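Alpha/beta hydrolase (Paenibacillus sp. VTT E-133280, PDB 6TJ2) is an extracellular alpha/beta-hydrolase that probably acts as a methyl salicylate esterase, resembling tobacco salicylic acid binding protein 2 in structure and function. Local coordinates at residues 46-51 with 109-114; 122-127 with 218-223; 132-137 with 222-227; 136-141 with 280-285. One frame throughout, in Å; residues are numbered along the deposited sequence.

Contact 1 (46-51 with 109-114)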
# COMPACT_ATOMS: atom_id res chain seq x y z
N THR A 46 -4.77 -21.62 -20.22
CA THR A 46 -3.55 -21.66 -21.02
C THR A 46 -2.91 -20.29 -20.84
O THR A 46 -3.56 -19.27 -21.11
CB THR A 46 -3.83 -21.96 -22.48
OG1 THR A 46 -4.36 -23.30 -22.52
CG2 THR A 46 -2.60 -21.87 -23.35
N PHE A 47 -1.68 -20.26 -20.41
CA PHE A 47 -0.87 -19.02 -20.23
C PHE A 47 0.19 -18.96 -21.32
O PHE A 47 0.89 -19.96 -21.61
CB PHE A 47 -0.17 -19.06 -18.88
CG PHE A 47 -1.10 -18.87 -17.72
CD1 PHE A 47 -1.29 -17.60 -17.15
CD2 PHE A 47 -1.66 -19.97 -17.11
CE1 PHE A 47 -2.13 -17.46 -16.06
CE2 PHE A 47 -2.47 -19.82 -16.00
CZ PHE A 47 -2.68 -18.56 -15.47
N VAL A 48 0.41 -17.77 -21.84
CA VAL A 48 1.61 -17.39 -22.63
C VAL A 48 2.33 -16.33 -21.81
O VAL A 48 1.78 -15.22 -21.64
CB VAL A 48 1.23 -16.89 -24.03
CG1 VAL A 48 2.46 -16.44 -24.79
CG2 VAL A 48 0.52 -17.97 -24.85
N LEU A 49 3.50 -16.67 -21.28
CA LEU A 49 4.24 -15.82 -20.32
C LEU A 49 5.36 -15.11 -21.07
O LEU A 49 6.17 -15.81 -21.68
CB LEU A 49 4.81 -16.61 -19.16
CG LEU A 49 3.81 -17.52 -18.43
CD1 LEU A 49 4.53 -18.23 -17.32
CD2 LEU A 49 2.66 -16.72 -17.84
N ILE A 50 5.39 -13.80 -20.99
CA ILE A 50 6.36 -12.91 -21.69
C ILE A 50 7.25 -12.26 -20.65
O ILE A 50 6.77 -11.41 -19.87
CB ILE A 50 5.62 -11.90 -22.55
CG1 ILE A 50 4.60 -12.55 -23.50
CG2 ILE A 50 6.65 -11.02 -23.27
CD1 ILE A 50 5.21 -13.60 -24.44
N HIS A 51 8.52 -12.64 -20.63
CA HIS A 51 9.49 -12.05 -19.72
C HIS A 51 9.77 -10.59 -20.11
O HIS A 51 9.47 -10.18 -21.24
CB HIS A 51 10.77 -12.85 -19.63
CG HIS A 51 11.63 -12.85 -20.87
ND1 HIS A 51 12.41 -11.77 -21.21
CD2 HIS A 51 11.78 -13.76 -21.85
CE1 HIS A 51 13.07 -12.05 -22.34
NE2 HIS A 51 12.70 -13.25 -22.76
N LYS A 109 -4.77 -20.25 -29.04
CA LYS A 109 -5.94 -19.39 -28.88
C LYS A 109 -6.59 -19.60 -27.51
O LYS A 109 -6.21 -20.55 -26.79
CB LYS A 109 -6.90 -19.54 -30.05
CG LYS A 109 -7.24 -20.96 -30.30
CD LYS A 109 -8.01 -21.21 -31.61
CE LYS A 109 -7.15 -21.34 -32.85
NZ LYS A 109 -7.94 -21.89 -33.97
N ASP A 110 -7.42 -18.65 -27.18
CA ASP A 110 -8.18 -18.59 -25.92
C ASP A 110 -7.21 -18.68 -24.74
O ASP A 110 -7.49 -19.37 -23.77
CB ASP A 110 -9.21 -19.73 -25.89
CG ASP A 110 -10.28 -19.55 -24.83
OD1 ASP A 110 -10.72 -18.38 -24.58
OD2 ASP A 110 -10.67 -20.60 -24.26
N PHE A 111 -6.14 -17.89 -24.80
CA PHE A 111 -5.07 -17.94 -23.80
C PHE A 111 -5.03 -16.62 -23.02
O PHE A 111 -5.47 -15.54 -23.44
CB PHE A 111 -3.72 -18.31 -24.43
CG PHE A 111 -3.21 -17.38 -25.48
CD1 PHE A 111 -2.57 -16.17 -25.18
CD2 PHE A 111 -3.36 -17.72 -26.80
CE1 PHE A 111 -2.08 -15.37 -26.20
CE2 PHE A 111 -2.92 -16.89 -27.81
CZ PHE A 111 -2.29 -15.70 -27.51
N ILE A 112 -4.39 -16.77 -21.88
CA ILE A 112 -4.06 -15.62 -20.99
C ILE A 112 -2.70 -15.12 -21.41
O ILE A 112 -1.72 -15.89 -21.31
CB ILE A 112 -4.06 -16.06 -19.52
CG1 ILE A 112 -5.41 -16.69 -19.14
CG2 ILE A 112 -3.73 -14.88 -18.63
CD1 ILE A 112 -5.41 -17.43 -17.93
N LEU A 113 -2.60 -13.89 -21.88
CA LEU A 113 -1.31 -13.32 -22.32
C LEU A 113 -0.80 -12.51 -21.13
O LEU A 113 -1.44 -11.48 -20.78
CB LEU A 113 -1.51 -12.46 -23.56
CG LEU A 113 -0.23 -11.85 -24.13
CD1 LEU A 113 0.76 -12.95 -24.53
CD2 LEU A 113 -0.60 -10.95 -25.32
N LEU A 114 0.30 -12.94 -20.52
CA LEU A 114 0.81 -12.34 -19.26
C LEU A 114 2.20 -11.82 -19.50
O LEU A 114 3.05 -12.60 -19.97
CB LEU A 114 0.72 -13.39 -18.16
CG LEU A 114 1.08 -12.94 -16.74
CD1 LEU A 114 0.35 -13.84 -15.73
CD2 LEU A 114 2.56 -12.90 -16.50
O HOH W 1 -7.04 -20.04 -21.00
O HOH W 2 -5.59 -22.68 -25.16
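V48 and F111 meet on one face of a parallel pair of strands, 46-50 and 111-114. The CG2 methyl of V48 sits over one face of the F111 ring, 3.9 Å from its centroid and displaced toward the rim. V48 CG2 is anti to the carbonyl carbon (CG1 is anti to N, chi1 177°), which turns this methyl to the ring. The other methyl, CG1, packs on L113 CD1 at 3.9 Å. On the opposite face, F47 and I112 lie side by side and point the same way. I112 CD1 rests over one face of the F47 ring, 4.0 Å from the centroid. Further along, L49 CD2 touches L114 CB.

The backbones are joined by four hydrogen bonds. I112 N donates to T46 O (2.7 Å) and V48 N to I112 O. L114 N then donates to V48 O, and I50 N to L114 O. The first three are nearly straight; the last bends to 157°. From F47 to I50 and from F111 to L114 the touching side chains are buried, with methyls set over both rings.

The solvent side is the turn at K109 and D110, where waters bridge to T46. One water accepts from T46 N and donates to D110 O. A second joins T46 OG1 to K109 O, 2.8 Å from the latter. D110 and K109 are exposed.

Strand 73-75 flanks 46-50 on its outer side, and strand 134-139 flanks 111-117. Helix 119-129 covers the V48 and L113 face, where I50 touches V122 and I123. On the other face, I112 and L114 reach V138 of strand 134-139.

Contact 2 (122-127 with 218-223)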
# COMPACT_ATOMS: atom_id res chain seq x y z
N VAL A 122 5.28 -5.50 -24.61
CA VAL A 122 5.21 -6.58 -25.60
C VAL A 122 3.81 -7.18 -25.63
O VAL A 122 3.27 -7.42 -26.73
CB VAL A 122 6.29 -7.62 -25.33
CG1 VAL A 122 6.19 -8.74 -26.38
CG2 VAL A 122 7.69 -6.99 -25.35
N ILE A 123 3.18 -7.41 -24.48
CA ILE A 123 1.80 -7.92 -24.53
C ILE A 123 0.88 -6.88 -25.17
O ILE A 123 -0.10 -7.26 -25.87
CB ILE A 123 1.26 -8.48 -23.22
CG1 ILE A 123 0.98 -7.39 -22.18
CG2 ILE A 123 2.22 -9.55 -22.72
CD1 ILE A 123 0.68 -7.93 -20.80
N GLN A 124 1.14 -5.57 -24.97
CA GLN A 124 0.31 -4.55 -25.66
C GLN A 124 0.45 -4.70 -27.17
O GLN A 124 -0.58 -4.72 -27.88
CB GLN A 124 0.72 -3.15 -25.21
CG GLN A 124 0.34 -2.80 -23.77
CD GLN A 124 0.95 -1.48 -23.39
OE1 GLN A 124 2.18 -1.29 -23.56
NE2 GLN A 124 0.14 -0.53 -22.94
N THR A 125 1.66 -4.71 -27.69
CA THR A 125 1.87 -4.69 -29.13
C THR A 125 1.49 -6.03 -29.75
O THR A 125 0.90 -6.04 -30.86
CB THR A 125 3.29 -4.27 -29.47
OG1 THR A 125 4.21 -5.15 -28.84
CG2 THR A 125 3.57 -2.83 -29.11
N VAL A 126 1.65 -7.12 -29.03
CA VAL A 126 1.19 -8.43 -29.51
C VAL A 126 -0.33 -8.48 -29.61
O VAL A 126 -0.88 -8.94 -30.63
CB VAL A 126 1.75 -9.57 -28.65
CG1 VAL A 126 1.09 -10.92 -28.93
CG2 VAL A 126 3.27 -9.68 -28.85
N SER A 127 -1.02 -7.98 -28.58
CA SER A 127 -2.49 -8.03 -28.56
C SER A 127 -3.06 -7.24 -29.71
O SER A 127 -4.17 -7.61 -30.14
CB SER A 127 -3.01 -7.59 -27.24
OG SER A 127 -2.87 -6.21 -27.11
N LYS A 218 -4.47 0.95 -31.07
CA LYS A 218 -5.28 -0.27 -31.21
C LYS A 218 -5.44 -0.91 -29.82
O LYS A 218 -6.54 -1.30 -29.47
CB LYS A 218 -4.73 -1.20 -32.29
CG LYS A 218 -5.50 -2.50 -32.37
CD LYS A 218 -5.38 -3.23 -33.70
CE LYS A 218 -6.38 -4.36 -33.86
NZ LYS A 218 -7.77 -3.85 -33.81
N PHE A 219 -4.34 -1.06 -29.07
CA PHE A 219 -4.41 -1.68 -27.74
C PHE A 219 -5.47 -1.01 -26.87
O PHE A 219 -6.27 -1.70 -26.22
CB PHE A 219 -3.06 -1.64 -27.04
CG PHE A 219 -3.14 -2.10 -25.61
CD1 PHE A 219 -3.24 -3.44 -25.32
CD2 PHE A 219 -3.24 -1.21 -24.56
CE1 PHE A 219 -3.43 -3.86 -24.02
CE2 PHE A 219 -3.42 -1.64 -23.25
CZ PHE A 219 -3.49 -2.97 -22.98
N TYR A 220 -5.46 0.31 -26.86
CA TYR A 220 -6.38 1.09 -25.99
C TYR A 220 -7.81 1.10 -26.56
O TYR A 220 -8.67 1.48 -25.77
CB TYR A 220 -5.84 2.49 -25.71
CG TYR A 220 -4.72 2.43 -24.71
CD1 TYR A 220 -4.99 2.09 -23.39
CD2 TYR A 220 -3.41 2.56 -25.07
CE1 TYR A 220 -3.97 1.99 -22.45
CE2 TYR A 220 -2.37 2.42 -24.16
CZ TYR A 220 -2.64 2.13 -22.84
OH TYR A 220 -1.67 1.97 -21.89
N SER A 221 -8.08 0.56 -27.74
CA SER A 221 -9.47 0.38 -28.24
C SER A 221 -9.96 -1.04 -28.00
O SER A 221 -11.17 -1.25 -28.11
CB SER A 221 -9.50 0.71 -29.70
OG SER A 221 -8.93 -0.36 -30.46
N LEU A 222 -9.10 -1.99 -27.64
CA LEU A 222 -9.47 -3.42 -27.49
C LEU A 222 -10.43 -3.60 -26.32
O LEU A 222 -10.26 -2.91 -25.31
CB LEU A 222 -8.21 -4.26 -27.22
CG LEU A 222 -7.21 -4.36 -28.37
CD1 LEU A 222 -6.06 -5.30 -28.01
CD2 LEU A 222 -7.89 -4.78 -29.66
N GLN A 223 -11.38 -4.53 -26.47
CA GLN A 223 -12.40 -4.82 -25.42
C GLN A 223 -11.98 -6.01 -24.55
O GLN A 223 -12.75 -6.48 -23.69
CB GLN A 223 -13.75 -4.97 -26.14
CG GLN A 223 -14.23 -3.66 -26.73
CD GLN A 223 -14.37 -2.65 -25.63
OE1 GLN A 223 -13.58 -1.71 -25.49
NE2 GLN A 223 -15.35 -2.86 -24.78
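Q124 lies across the ring of F219, and these two residues bury the most surface here. Q124 CG stands over the centre of the ring, 3.7 Å from the centroid and only 2° off the ring normal. This is a CH-pi contact. F219 CG is anti to the backbone N (chi1 172°), which directs it toward the helix of Q124. Beyond CG the glutamine chain is extended. Its NE2 comes 3.7 Å from F219 CE2, with the amide plane turned 73° from the ring. NE2 is also 3.3 Å from Y220 OH. Both NE2 and this hydroxyl hydrogen-bond to the carbonyl oxygen of P145, which thus gathers the two polar ends.

S127 is the third main residue. Its OG lies at the edge of the F219 ring, near the ring plane, 3.3 Å from CD1. The same oxygen is 3.4 Å from L222 CD1. S127 OG donates to Q124 O one turn back, at 2.8 Å, from above the carbonyl plane. That bond turns the hydroxyl proton back to its own helix.

Helix 119-129 and helix 217-221 are therefore joined by a ring that meets the aliphatic part of a glutamine and a serine oxygen. Polar hydrogens of Q124 NE2, Y220 OH and S127 OG go to carbonyl oxygens. In this way polar side chains can pack on a buried aromatic ring.

Contact 3 (132-137 with 222-227)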
# COMPACT_ATOMS: atom_id res chain seq x y z
N ASP A 132 -8.11 -11.58 -31.43
CA ASP A 132 -9.17 -12.60 -31.41
C ASP A 132 -8.62 -13.86 -30.76
O ASP A 132 -9.43 -14.76 -30.50
CB ASP A 132 -9.75 -12.87 -32.81
CG ASP A 132 -10.58 -11.70 -33.37
OD1 ASP A 132 -10.98 -10.79 -32.57
OD2 ASP A 132 -10.80 -11.67 -34.62
N ARG A 133 -7.31 -13.97 -30.49
CA ARG A 133 -6.70 -15.19 -29.88
C ARG A 133 -6.65 -15.09 -28.34
O ARG A 133 -6.33 -16.08 -27.71
CB ARG A 133 -5.30 -15.45 -30.42
CG ARG A 133 -5.28 -15.84 -31.88
CD ARG A 133 -3.86 -16.14 -32.28
NE ARG A 133 -3.83 -16.46 -33.71
CZ ARG A 133 -3.86 -17.67 -34.20
NH1 ARG A 133 -3.89 -18.74 -33.43
NH2 ARG A 133 -3.89 -17.80 -35.52
N ILE A 134 -6.93 -13.93 -27.77
CA ILE A 134 -6.58 -13.65 -26.36
C ILE A 134 -7.85 -13.62 -25.49
O ILE A 134 -8.79 -12.86 -25.81
CB ILE A 134 -5.80 -12.33 -26.29
CG1 ILE A 134 -4.49 -12.41 -27.08
CG2 ILE A 134 -5.55 -11.97 -24.83
CD1 ILE A 134 -3.87 -11.06 -27.32
N LYS A 135 -7.84 -14.43 -24.45
CA LYS A 135 -8.93 -14.46 -23.45
C LYS A 135 -8.85 -13.27 -22.49
O LYS A 135 -9.88 -12.69 -22.12
CB LYS A 135 -8.89 -15.80 -22.72
CG LYS A 135 -9.92 -16.00 -21.60
CD LYS A 135 -9.54 -17.14 -20.67
CE LYS A 135 -10.34 -18.40 -20.77
NZ LYS A 135 -11.80 -18.12 -20.78
N ARG A 136 -7.64 -12.95 -22.01
CA ARG A 136 -7.41 -11.94 -20.96
C ARG A 136 -5.94 -11.56 -21.03
O ARG A 136 -5.10 -12.43 -21.35
CB ARG A 136 -7.82 -12.50 -19.59
CG ARG A 136 -7.60 -11.56 -18.41
CD ARG A 136 -8.24 -12.04 -17.12
NE ARG A 136 -9.66 -11.89 -17.10
CZ ARG A 136 -10.32 -10.80 -16.62
NH1 ARG A 136 -9.76 -9.70 -16.05
NH2 ARG A 136 -11.64 -10.81 -16.71
N ILE A 137 -5.65 -10.31 -20.74
CA ILE A 137 -4.27 -9.77 -20.74
C ILE A 137 -3.91 -9.45 -19.30
O ILE A 137 -4.68 -8.71 -18.62
CB ILE A 137 -4.15 -8.57 -21.65
CG1 ILE A 137 -4.61 -8.86 -23.08
CG2 ILE A 137 -2.74 -8.06 -21.60
CD1 ILE A 137 -4.79 -7.58 -23.90
N LEU A 222 -9.10 -1.99 -27.64
CA LEU A 222 -9.47 -3.42 -27.49
C LEU A 222 -10.43 -3.60 -26.32
O LEU A 222 -10.26 -2.91 -25.31
CB LEU A 222 -8.21 -4.26 -27.22
CG LEU A 222 -7.21 -4.36 -28.37
CD1 LEU A 222 -6.06 -5.30 -28.01
CD2 LEU A 222 -7.89 -4.78 -29.66
N GLN A 223 -11.38 -4.53 -26.47
CA GLN A 223 -12.40 -4.82 -25.42
C GLN A 223 -11.98 -6.01 -24.55
O GLN A 223 -12.75 -6.48 -23.69
CB GLN A 223 -13.75 -4.97 -26.14
CG GLN A 223 -14.23 -3.66 -26.73
CD GLN A 223 -14.37 -2.65 -25.63
OE1 GLN A 223 -13.58 -1.71 -25.49
NE2 GLN A 223 -15.35 -2.86 -24.78
N ILE A 224 -10.74 -6.44 -24.66
CA ILE A 224 -10.28 -7.68 -23.99
C ILE A 224 -10.11 -7.37 -22.50
O ILE A 224 -9.58 -6.31 -22.18
CB ILE A 224 -8.97 -8.14 -24.65
CG1 ILE A 224 -9.16 -8.44 -26.13
CG2 ILE A 224 -8.41 -9.34 -23.90
CD1 ILE A 224 -7.84 -8.67 -26.85
N PRO A 225 -10.57 -8.25 -21.63
CA PRO A 225 -10.42 -8.01 -20.20
C PRO A 225 -8.95 -7.98 -19.77
O PRO A 225 -8.09 -8.65 -20.37
CB PRO A 225 -11.10 -9.21 -19.53
CG PRO A 225 -11.85 -9.95 -20.58
CD PRO A 225 -11.32 -9.47 -21.90
N LYS A 226 -8.65 -7.11 -18.82
CA LYS A 226 -7.29 -6.93 -18.29
C LYS A 226 -7.26 -7.16 -16.80
O LYS A 226 -8.24 -6.85 -16.09
CB LYS A 226 -6.81 -5.51 -18.57
CG LYS A 226 -6.68 -5.18 -20.06
CD LYS A 226 -6.69 -3.70 -20.38
CE LYS A 226 -8.11 -3.23 -20.62
NZ LYS A 226 -8.47 -3.52 -22.04
N SER A 227 -6.11 -7.62 -16.32
CA SER A 227 -5.77 -7.71 -14.90
C SER A 227 -4.41 -7.11 -14.66
O SER A 227 -3.56 -7.08 -15.59
CB SER A 227 -5.76 -9.14 -14.41
OG SER A 227 -7.01 -9.76 -14.66
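R136 lays one face of its guanidinium against the ring of P225. P225 CB sits 3.3 Å above the plane, offset toward the rim near NH2, and the two side chains cross at about a right angle. The arginine chain leaves the backbone with CG anti to N and then bends at chi3 (-75°). Its NH1 donates to S227 OG at 3.1 Å, with the acceptor tilted from the guanidinium plane and the bond bent to 148°. NH1 also forms a salt bridge to D184 of the second subunit. S227 OG in turn bonds to A282 O. The arginine thus serves both this contact and the subunit interface. NH2 lies close to NH2 of R256, a like charge; D184 would be expected to ease that repulsion.

A short parallel ladder runs beside it. I137 N donates to P225 O at 3.0 Å, and S227 N donates to I137 O at 2.9 Å. K226 CA makes a CA-H...O contact with I137 O as well.

I224 fills the apolar side. Its CG2 methyl touches I137 CG1 at 3.9 Å and I134 CG2 at 4.0 Å, crossing both side chains at about a right angle. K226 folds back, bent at chi3 and chi4, and its NZ donates to I224 O at 3.0 Å.

Strand 134-139 runs between 111-117 and 226-231 in the parallel sheet. R136 and K135 bond to strand 111-117, and K226 to R256 of the next strand. Helix 119-129 covers I134 and I137 through S127 and I123.

Contact 4 (136-141 with 280-285)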
# COMPACT_ATOMS: atom_id res chain seq x y z
N ARG A 136 -7.64 -12.95 -22.01
CA ARG A 136 -7.41 -11.94 -20.96
C ARG A 136 -5.94 -11.56 -21.03
O ARG A 136 -5.10 -12.43 -21.35
CB ARG A 136 -7.82 -12.50 -19.59
CG ARG A 136 -7.60 -11.56 -18.41
CD ARG A 136 -8.24 -12.04 -17.12
NE ARG A 136 -9.66 -11.89 -17.10
CZ ARG A 136 -10.32 -10.80 -16.62
NH1 ARG A 136 -9.76 -9.70 -16.05
NH2 ARG A 136 -11.64 -10.81 -16.71
N ILE A 137 -5.65 -10.31 -20.74
CA ILE A 137 -4.27 -9.77 -20.74
C ILE A 137 -3.91 -9.45 -19.30
O ILE A 137 -4.68 -8.71 -18.62
CB ILE A 137 -4.15 -8.57 -21.65
CG1 ILE A 137 -4.61 -8.86 -23.08
CG2 ILE A 137 -2.74 -8.06 -21.60
CD1 ILE A 137 -4.79 -7.58 -23.90
N VAL A 138 -2.82 -10.00 -18.79
CA VAL A 138 -2.40 -9.82 -17.39
C VAL A 138 -1.08 -9.09 -17.38
O VAL A 138 -0.09 -9.60 -17.94
CB VAL A 138 -2.32 -11.16 -16.64
CG1 VAL A 138 -1.84 -10.94 -15.22
CG2 VAL A 138 -3.67 -11.86 -16.66
N PHE A 139 -1.06 -7.96 -16.74
CA PHE A 139 0.17 -7.19 -16.49
C PHE A 139 0.68 -7.54 -15.12
O PHE A 139 -0.01 -7.25 -14.13
CB PHE A 139 -0.11 -5.69 -16.57
CG PHE A 139 -0.45 -5.22 -17.96
CD1 PHE A 139 0.50 -4.54 -18.72
CD2 PHE A 139 -1.67 -5.44 -18.54
CE1 PHE A 139 0.21 -4.14 -20.01
CE2 PHE A 139 -1.97 -5.05 -19.82
CZ PHE A 139 -1.00 -4.43 -20.57
N PHE A 140 1.81 -8.17 -14.98
CA PHE A 140 2.44 -8.62 -13.73
C PHE A 140 3.64 -7.75 -13.44
O PHE A 140 4.66 -7.91 -14.09
CB PHE A 140 2.74 -10.11 -13.78
CG PHE A 140 3.67 -10.64 -12.72
CD1 PHE A 140 4.53 -11.70 -12.98
CD2 PHE A 140 3.68 -10.09 -11.45
CE1 PHE A 140 5.42 -12.12 -12.01
CE2 PHE A 140 4.60 -10.48 -10.50
CZ PHE A 140 5.47 -11.52 -10.78
N ASP A 141 3.49 -6.73 -12.57
CA ASP A 141 4.60 -5.82 -12.24
C ASP A 141 5.22 -5.38 -13.57
O ASP A 141 6.44 -5.48 -13.78
CB ASP A 141 5.61 -6.45 -11.29
CG ASP A 141 5.06 -6.64 -9.90
OD1 ASP A 141 3.99 -6.20 -9.63
OD2 ASP A 141 5.81 -7.16 -9.04
N VAL A 280 -3.21 -17.49 -11.41
CA VAL A 280 -4.58 -18.02 -11.66
C VAL A 280 -5.61 -17.01 -11.18
O VAL A 280 -6.61 -16.81 -11.83
CB VAL A 280 -4.71 -19.40 -10.99
CG1 VAL A 280 -6.15 -19.93 -11.03
CG2 VAL A 280 -3.76 -20.41 -11.64
N LYS A 281 -5.42 -16.41 -10.01
CA LYS A 281 -6.39 -15.43 -9.48
C LYS A 281 -6.52 -14.22 -10.41
O LYS A 281 -7.61 -13.68 -10.63
CB LYS A 281 -5.94 -14.92 -8.12
CG LYS A 281 -6.42 -15.72 -6.93
CD LYS A 281 -6.01 -15.00 -5.63
CE LYS A 281 -6.88 -13.90 -5.05
NZ LYS A 281 -6.54 -13.72 -3.60
N ALA A 282 -5.43 -13.84 -11.11
CA ALA A 282 -5.42 -12.72 -12.05
C ALA A 282 -5.95 -13.14 -13.43
O ALA A 282 -6.57 -12.35 -14.11
CB ALA A 282 -4.02 -12.15 -12.11
N GLY A 283 -5.76 -14.41 -13.81
CA GLY A 283 -6.07 -14.89 -15.17
C GLY A 283 -7.42 -15.54 -15.34
O GLY A 283 -7.94 -15.57 -16.48
N ARG A 284 -8.03 -16.05 -14.26
CA ARG A 284 -9.27 -16.83 -14.33
C ARG A 284 -10.41 -15.96 -14.79
O ARG A 284 -10.38 -14.74 -14.65
CB ARG A 284 -9.58 -17.49 -13.00
CG ARG A 284 -9.89 -16.49 -11.89
CD ARG A 284 -10.10 -17.24 -10.61
NE ARG A 284 -10.28 -16.33 -9.49
CZ ARG A 284 -10.48 -16.72 -8.24
NH1 ARG A 284 -10.71 -17.98 -7.94
NH2 ARG A 284 -10.48 -15.81 -7.26
N ASP A 285 -11.44 -16.57 -15.36
CA ASP A 285 -12.68 -15.81 -15.65
C ASP A 285 -13.37 -15.21 -14.38
O ASP A 285 -13.08 -15.80 -13.27
CB ASP A 285 -13.62 -16.74 -16.39
CG ASP A 285 -13.19 -16.98 -17.82
OD1 ASP A 285 -12.50 -16.07 -18.43
OD2 ASP A 285 -13.71 -17.99 -18.36
O HOH W 3 -10.18 -14.44 -17.93
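Strand 136-139 runs past the last turn of helix 272-283, where R136 and G283 have the nearest alpha carbons, 6.6 Å apart. The helix ends at G283, and R284 is the first residue to leave helical angles. R284 N still bonds back to V280 O. V138 CG2 packs on G283 CA at 4.1 Å.

V138 and A282 make the apolar part. V138 CG1, anti to the backbone N (chi1 178°), meets A282 CB at 4.0 Å. V138 CG2 faces A282 O at 3.9 Å.

R136 meets the helix end with the middle of its chain. CD lies 3.5 Å from A282 O and 3.6 Å from G283 O. The end of the guanidinium is held through NH1, by S227 OG and by D184 of the second subunit. NE donates to a water at 2.7 Å, which lies at the guanidinium edge, in plane. That water donates to G283 O and to D285 OD1, each at 2.9 Å. It links the arginine to a carboxylate that also forms a salt bridge with K135. Carbonyls at a helix C-terminus should favour the positive charge. D285 O bonds to R183 of the second subunit.

The arrangement is a C-terminal helix packed on the central parallel sheet, as in the alpha/beta-hydrolase fold.

How the contacts relate
Contacts 1 and 3 are within the central parallel sheet. Contact 4 sets a helix on it, and contact 2 joins helix 119-129, which covers the sheet, to helix 217-221. The centres of contacts 1 and 3 are about 10 Å apart, and backbone bonds between strands 111-117 and 134-139 connect them. Contact 4 shares R136 and I137 with contact 3. Contact 2 shares L222 and Q223 with contact 3, their centres about 8 Å apart. Helices 119-129 and 272-283 cover opposite faces, with the centres of contacts 2 and 4 about 15 Å apart. Along the chain, contact 1 closes before the others open, while contacts 2 and 4 cross. Contact 1 touches, and contacts 3 and 4 lie near, the probable nucleophile elbow at the end of strand 111-117.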